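Local coordinates for SxtG (Microseira wollei, PDB 6U1R), which acts as an amidinotransferase in saxitoxin biosynthesis, probably passing an amidino group to its acceptor by way of a covalent enzyme intermediate, at residues L263-D266 with T267-M270; F283-V286 with N287-P290. All blocks are in the same frame, centred on the assembly; numbering follows the deposited sequence.

Contact 1 and contact 2 follow one another along the chain: contact 1 ends on strand 269-273, which pairs antiparallel with 276-279 before contact 2 begins. Their centres are 13 Å apart, about 7 Å and 20 Å from the centre of the chain. Contact 1 lies at the predicted active site: the side chain of His264 comes within about 3 Å of the side chain of Asp215, and that of Asp266 within about 4 Å of the side chain of Cys368, the predicted site of the amidino-cysteine intermediate. Contact 2 is a surface turn away from that site. They meet through Thr268, whose OG1 packs 3.3 Å from Phe283 CD2 while its CG2 lies 3.5 Å from Val284 CG2.

Contact 1 (L263-D266 with T267-M270); sequences LHID and TTLM
Ile265 O is gripped twice by the chain that follows it. Thr268 N donates to it at 2.8 Å, from above the carbonyl plane, closing a beta turn over Asp266 and Thr267. Leu269 N reaches the same oxygen at 3.0 Å, nearly along the C=O axis, and adds the wider alpha-turn bond. The turn is packed tightly on the side of Asp266, where Met270, bent at both chi2 (-68°) and chi3 (-89°), curls back and sets its SD 3.5 Å from Asp266 CB. The carboxylate of Asp266 leads away from this sulfur and bonds through OD2 to His367 ND1. Within the turn, Ile265 packs more slackly: its CG1 stays 4.2 Å from Leu269 CB. The other flank of the turn is held by water. One molecule donates to His264 O at 2.7 Å, accepts from Thr267 N at 2.9 Å and bonds Thr268 OG1 at 2.6 Å; this hydroxyl stands beside its own backbone N (chi1 -62°), facing the water. The water thus ties the backbone of His264, a predicted catalytic residue, to Thr267 and Thr268, just before the strand. Thr267 O receives a bond from Asn280 ND2. Beyond the turn the chain enters strand 269-273, where Leu269 packs on Ile277 and Val279 of the adjoining strand 276-279, while Ile265, Thr268 and Leu269 all touch Ile255 of strand 251-255.

Contact 2 (F283-V286 with N287-P290); sequences FVDV and NKLP
With its CG anti to the backbone N (chi1 -179°), Asp285 extends its carboxylate forward along the chain, over Asn287 and Lys288. Lys288 turns its CG beside its own backbone N and continues fully extended, which lays its methylene chain alongside that carboxylate. The two oxygens then take different partners. OD1 accepts from Asn287 N at 2.9 Å, the donor standing above the carboxylate plane by 40°. OD2 meets the lysine chain instead: both CG and CE of Lys288 approach it to 3.6 Å, whereas NZ of Lys288 stops 4.3 Å from Asp285 OD2, too far for a salt bridge. At that distance the opposite charges may still attract one another weakly. The bond to OD1 makes an Asx turn, and it is nested with a type I beta turn over Val286 and Asn287, closed by Lys288 N donating to Asp285 O at 3.0 Å. Asp285 thus holds the bend with both side chain and backbone, in the loop that joins strand 276-279 to the parallel strand 297-300. The amide of Asn287 stands nearly upright to the carboxylate, their planes 78° apart. An apolar contact backs the turn: Val284 CG1 touches Leu289 CD2 at 3.6 Å, the two side chains crossing at about a right angle. Leu289 CD1 rests 3.8 Å from Val286 O, while Val286 CB is farther off. A water within hydrogen-bonding distance of both Val286 O and Leu289 O has more acceptors around it than protons to give, so the two bonds need not exist together. Outside the turn, Phe283 meets Trp318 edge-to-face and bonds through its N to Asn280 OD1, while Asp285 rests on Gln258.

Contact 1 (L263-D266 with T267-M270)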
loop_
_atom_site.group_PDB
_atom_site.type_symbol
_atom_site.label_atom_id
_atom_site.label_comp_id
_atom_site.label_asym_id
_atom_site.label_seq_id
_atom_site.Cartn_x
_atom_site.Cartn_y
_atom_site.Cartn_z
ATOM N N LEU A 263 2.336 -0.516 22.667
ATOM C CA LEU A 263 1.756 -0.960 21.407
ATOM C C LEU A 263 0.390 -0.269 21.323
ATOM O O LEU A 263 -0.545 -0.660 22.027
ATOM C CB LEU A 263 1.644 -2.478 21.360
ATOM C CG LEU A 263 1.072 -3.232 20.153
ATOM C CD1 LEU A 263 1.027 -2.468 18.879
ATOM C CD2 LEU A 263 1.905 -4.495 19.935
ATOM N N HIS A 264 0.328 0.798 20.528
ATOM C CA HIS A 264 -0.817 1.692 20.357
ATOM C C HIS A 264 -0.828 2.764 21.439
ATOM O O HIS A 264 -0.390 2.530 22.571
ATOM C CB HIS A 264 -2.146 0.918 20.304
ATOM C CG HIS A 264 -2.154 -0.130 19.238
ATOM N ND1 HIS A 264 -2.879 -1.299 19.335
ATOM C CD2 HIS A 264 -1.484 -0.197 18.062
ATOM C CE1 HIS A 264 -2.644 -2.047 18.269
ATOM N NE2 HIS A 264 -1.819 -1.392 17.471
ATOM N N ILE A 265 -1.258 3.966 21.055
ATOM C CA ILE A 265 -1.159 5.153 21.905
ATOM C C ILE A 265 -2.474 5.479 22.623
ATOM O O ILE A 265 -2.493 6.377 23.491
ATOM C CB ILE A 265 -0.670 6.353 21.057
ATOM C CG1 ILE A 265 0.048 7.418 21.911
ATOM C CG2 ILE A 265 -1.819 6.968 20.212
ATOM C CD1 ILE A 265 0.740 8.528 21.061
ATOM N N ASP A 266 -3.565 4.775 22.312
ATOM C CA ASP A 266 -4.882 5.213 22.753
ATOM C C ASP A 266 -5.277 4.646 24.130
ATOM O O ASP A 266 -6.465 4.637 24.476
ATOM C CB ASP A 266 -5.952 4.946 21.665
ATOM C CG ASP A 266 -5.970 3.529 21.097
ATOM O OD1 ASP A 266 -5.061 2.723 21.347
ATOM O OD2 ASP A 266 -6.946 3.236 20.327
ATOM N N THR A 267 -4.294 4.231 24.940
ATOM C CA THR A 267 -4.415 4.226 26.396
ATOM C C THR A 267 -3.355 5.110 27.047
ATOM O O THR A 267 -3.178 5.046 28.272
ATOM C CB THR A 267 -4.325 2.808 26.989
ATOM O OG1 THR A 267 -3.060 2.216 26.703
ATOM C CG2 THR A 267 -5.419 1.921 26.457
ATOM N N THR A 268 -2.680 5.962 26.266
ATOM C CA THR A 268 -1.579 6.803 26.727
ATOM C C THR A 268 -1.888 8.284 26.584
ATOM O O THR A 268 -1.724 9.053 27.558
ATOM C CB THR A 268 -0.290 6.453 25.949
ATOM O OG1 THR A 268 0.097 5.086 26.202
ATOM C CG2 THR A 268 0.868 7.397 26.313
ATOM N N LEU A 269 -2.350 8.702 25.400
ATOM C CA LEU A 269 -2.558 10.111 25.058
ATOM C C LEU A 269 -3.850 10.178 24.255
ATOM O O LEU A 269 -3.882 9.705 23.111
ATOM C CB LEU A 269 -1.372 10.641 24.250
ATOM C CG LEU A 269 -1.262 12.154 24.075
ATOM C CD1 LEU A 269 -0.705 12.828 25.320
ATOM C CD2 LEU A 269 -0.426 12.479 22.856
ATOM N N MET A 270 -4.899 10.768 24.829
ATOM C CA MET A 270 -6.229 10.781 24.216
ATOM C C MET A 270 -6.810 12.193 24.169
ATOM O O MET A 270 -7.366 12.683 25.169
ATOM C CB MET A 270 -7.160 9.833 24.951
ATOM C CG MET A 270 -6.780 8.369 24.673
ATOM S SD MET A 270 -7.127 7.969 22.952
ATOM C CE MET A 270 -8.850 7.428 23.102
HETATM O O HOH W 1 -1.512 3.467 24.873
#

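Contact 2 (F283-V286 with N287-P290)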
loop_
_atom_site.group_PDB
_atom_site.type_symbol
_atom_site.label_atom_id
_atom_site.label_comp_id
_atom_site.label_asym_id
_atom_site.label_seq_id
_atom_site.Cartn_x
_atom_site.Cartn_y
_atom_site.Cartn_z
ATOM N N PHE A 283 2.418 6.146 32.039
ATOM C CA PHE A 283 3.125 6.048 30.767
ATOM C C PHE A 283 3.694 7.376 30.264
ATOM O O PHE A 283 4.534 7.359 29.351
ATOM C CB PHE A 283 2.204 5.491 29.674
ATOM C CG PHE A 283 1.673 4.083 29.934
ATOM C CD1 PHE A 283 2.135 3.301 30.987
ATOM C CD2 PHE A 283 0.705 3.555 29.095
ATOM C CE1 PHE A 283 1.625 2.028 31.203
ATOM C CE2 PHE A 283 0.191 2.291 29.297
ATOM C CZ PHE A 283 0.656 1.520 30.349
ATOM N N VAL A 284 3.266 8.515 30.811
ATOM C CA VAL A 284 3.666 9.829 30.306
ATOM C C VAL A 284 4.309 10.628 31.428
ATOM O O VAL A 284 3.727 10.763 32.509
ATOM C CB VAL A 284 2.455 10.590 29.724
ATOM C CG1 VAL A 284 2.806 12.028 29.434
ATOM C CG2 VAL A 284 1.955 9.901 28.461
ATOM N N ASP A 285 5.505 11.167 31.170
ATOM C CA ASP A 285 6.072 12.238 31.988
ATOM C C ASP A 285 5.583 13.562 31.403
ATOM O O ASP A 285 6.033 13.972 30.329
ATOM C CB ASP A 285 7.599 12.167 31.998
ATOM C CG ASP A 285 8.244 13.252 32.871
ATOM O OD1 ASP A 285 7.551 14.210 33.262
ATOM O OD2 ASP A 285 9.458 13.144 33.161
ATOM N N VAL A 286 4.655 14.225 32.098
ATOM C CA VAL A 286 4.026 15.419 31.536
ATOM C C VAL A 286 5.039 16.517 31.286
ATOM O O VAL A 286 4.800 17.402 30.454
ATOM C CB VAL A 286 2.905 15.943 32.455
ATOM C CG1 VAL A 286 1.813 14.899 32.609
ATOM C CG2 VAL A 286 3.471 16.333 33.817
ATOM N N ASN A 287 6.176 16.484 31.984
ATOM C CA ASN A 287 7.175 17.535 31.835
ATOM C C ASN A 287 8.045 17.349 30.603
ATOM O O ASN A 287 8.780 18.274 30.242
ATOM C CB ASN A 287 8.053 17.598 33.089
ATOM C CG ASN A 287 7.274 18.011 34.319
ATOM O OD1 ASN A 287 7.314 17.336 35.353
ATOM N ND2 ASN A 287 6.553 19.121 34.214
ATOM N N LYS A 288 7.973 16.194 29.941
ATOM C CA LYS A 288 8.726 15.953 28.720
ATOM C C LYS A 288 7.826 15.894 27.489
ATOM O O LYS A 288 8.290 15.522 26.404
ATOM C CB LYS A 288 9.538 14.662 28.868
ATOM C CG LYS A 288 10.458 14.696 30.100
ATOM C CD LYS A 288 11.488 13.569 30.089
ATOM C CE LYS A 288 12.492 13.717 31.235
ATOM N NZ LYS A 288 13.358 12.507 31.368
ATOM N N LEU A 289 6.556 16.260 27.630
ATOM C CA LEU A 289 5.643 16.247 26.496
ATOM C C LEU A 289 6.020 17.332 25.489
ATOM O O LEU A 289 6.579 18.364 25.866
ATOM C CB LEU A 289 4.215 16.479 26.965
ATOM C CG LEU A 289 3.468 15.309 27.595
ATOM C CD1 LEU A 289 2.148 15.796 28.189
ATOM C CD2 LEU A 289 3.238 14.201 26.566
ATOM N N PRO A 290 5.707 17.135 24.208
ATOM C CA PRO A 290 5.972 18.185 23.214
ATOM C C PRO A 290 5.461 19.538 23.688
ATOM O O PRO A 290 4.396 19.641 24.295
ATOM C CB PRO A 290 5.220 17.695 21.976
ATOM C CG PRO A 290 5.191 16.202 22.130
ATOM C CD PRO A 290 5.053 15.956 23.609
HETATM O O HOH W 2 6.019 19.487 28.497
#